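Local coordinates for protein CRISPR-associated endoribonuclease Cas2 2 (PDB 3EXC) that acts as a homodimeric, single-strand-specific endoribonuclease of the CRISPR antiviral defence system and partners a Cas1 dimer, at residues K48-V51 / R52-L56. The protein carries 2 engineered substitutions. Sequence-based numbering, arbitrary orientation.
Sequences KDLV and RVVKL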
loop_
_atom_site.group_PDB
_atom_site.type_symbol
_atom_site.label_atom_id
_atom_site.label_comp_id
_atom_site.label_asym_id
_atom_site.label_seq_id
_atom_site.Cartn_x
_atom_site.Cartn_y
_atom_site.Cartn_z
ATOM N N LYS A 48 0.146 -18.743 5.640
ATOM C CA LYS A 48 -1.146 -19.382 5.432
ATOM C C LYS A 48 -2.202 -18.822 6.386
ATOM O O LYS A 48 -3.364 -18.649 5.993
ATOM C CB LYS A 48 -0.998 -20.890 5.575
ATOM C CG LYS A 48 -2.020 -21.685 4.775
ATOM C CD LYS A 48 -2.065 -21.349 3.242
ATOM C CE LYS A 48 -3.046 -22.325 2.530
ATOM N NZ LYS A 48 -2.929 -23.734 3.132
ATOM N N ASP A 49 -1.774 -18.503 7.613
ATOM C CA ASP A 49 -2.636 -17.850 8.594
ATOM C C ASP A 49 -3.009 -16.432 8.268
ATOM O O ASP A 49 -4.157 -16.045 8.500
ATOM C CB ASP A 49 -2.042 -17.900 9.983
ATOM C CG ASP A 49 -2.323 -19.202 10.642
ATOM O OD1 ASP A 49 -2.061 -19.319 11.852
ATOM O OD2 ASP A 49 -2.831 -20.126 9.948
ATOM N N LEU A 50 -2.032 -15.670 7.754
ATOM C CA LEU A 50 -2.252 -14.327 7.238
ATOM C C LEU A 50 -3.364 -14.298 6.170
ATOM O O LEU A 50 -4.323 -13.536 6.275
ATOM C CB LEU A 50 -0.954 -13.703 6.695
ATOM C CG LEU A 50 -1.093 -12.307 6.124
ATOM C CD1 LEU A 50 -1.585 -11.429 7.218
ATOM C CD2 LEU A 50 0.259 -11.800 5.626
ATOM N N VAL A 51 -3.249 -15.141 5.159
ATOM C CA VAL A 51 -4.238 -15.167 4.120
ATOM C C VAL A 51 -5.598 -15.564 4.676
ATOM O O VAL A 51 -6.599 -14.921 4.333
ATOM C CB VAL A 51 -3.784 -16.077 2.963
ATOM C CG1 VAL A 51 -4.879 -16.291 1.942
ATOM C CG2 VAL A 51 -2.535 -15.475 2.284
ATOM N N ARG A 52 -5.647 -16.578 5.544
ATOM C CA ARG A 52 -6.921 -17.022 6.127
ATOM C C ARG A 52 -7.533 -15.857 6.916
ATOM O O ARG A 52 -8.689 -15.515 6.741
ATOM C CB ARG A 52 -6.737 -18.278 6.984
ATOM C CG ARG A 52 -7.727 -19.446 6.680
ATOM C CD ARG A 52 -8.184 -20.218 7.960
ATOM N NE ARG A 52 -7.335 -20.051 9.187
ATOM C CZ ARG A 52 -7.476 -20.762 10.335
ATOM N NH1 ARG A 52 -6.660 -20.526 11.361
ATOM N NH2 ARG A 52 -8.434 -21.716 10.465
ATOM N N VAL A 53 -6.759 -15.176 7.737
ATOM C CA VAL A 53 -7.293 -14.030 8.469
ATOM C C VAL A 53 -7.904 -12.969 7.577
ATOM O O VAL A 53 -9.027 -12.505 7.807
ATOM C CB VAL A 53 -6.187 -13.370 9.300
ATOM C CG1 VAL A 53 -6.494 -11.861 9.650
ATOM C CG2 VAL A 53 -5.856 -14.229 10.507
ATOM N N VAL A 54 -7.162 -12.551 6.559
ATOM C CA VAL A 54 -7.665 -11.534 5.698
ATOM C C VAL A 54 -8.950 -12.012 5.048
ATOM O O VAL A 54 -9.937 -11.321 5.079
ATOM C CB VAL A 54 -6.601 -11.164 4.644
ATOM C CG1 VAL A 54 -7.228 -10.285 3.585
ATOM C CG2 VAL A 54 -5.407 -10.463 5.305
ATOM N N LYS A 55 -8.951 -13.211 4.469
ATOM C CA LYS A 55 -10.175 -13.710 3.776
ATOM C C LYS A 55 -11.439 -13.775 4.683
ATOM O O LYS A 55 -12.577 -13.506 4.229
ATOM C CB LYS A 55 -9.959 -15.092 3.139
ATOM C CG LYS A 55 -8.988 -15.168 1.946
ATOM C CD LYS A 55 -8.973 -16.615 1.370
ATOM C CE LYS A 55 -8.045 -16.668 0.152
ATOM N NZ LYS A 55 -8.669 -16.167 -1.151
ATOM N N LEU A 56 -11.237 -14.124 5.951
ATOM C CA LEU A 56 -12.364 -14.320 6.863
ATOM C C LEU A 56 -12.932 -12.963 7.240
ATOM O O LEU A 56 -14.137 -12.843 7.454
ATOM C CB LEU A 56 -11.927 -15.105 8.084
ATOM C CG LEU A 56 -11.544 -16.594 7.916
ATOM C CD1 LEU A 56 -10.994 -17.268 9.173
ATOM C CD2 LEU A 56 -12.706 -17.444 7.450
#
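V51 and K55 stand one helical turn apart on helix 47-57, their side chains running alongside each other off the same flank. CG1 of V51 lies anti to its backbone N (chi1 172°), which brings this methyl 3.7 Å from CE of K55. The lysine methylenes CG, CD and CE, extended through chi2 and chi3, give the valine an apolar flank, while the bend at chi4 turns only NZ off that line. Beneath them the backbone is regular: K55 N bonds V51 O at 2.9 Å and V54 N bonds L50 O at 3.0 Å.

L50 and V54 make the buried face, where CG2 of V54 sits 3.4 Å from O of L50. Their methyls CD1 and CG2 are 4.4 Å apart, and both side chains also pack on the core of this ferredoxin-like fold, L50 on I67 and L25, V54 on V65 and L21. V54 and V51 further meet I81 and I79 of the second subunit, so apolar residues suit this face.

Against this close packing the solvent side is slacker, and charged D49 and R52 suit it. OD2 of D49 stays 4.1 Å from NH1 of R52, off the guanidinium plane, where it meets charge but takes no hydrogen bond. Their attraction is probably weak and solvent-screened, so the turn probably relies more on its backbone bonds, with the apolar side chains adding to it.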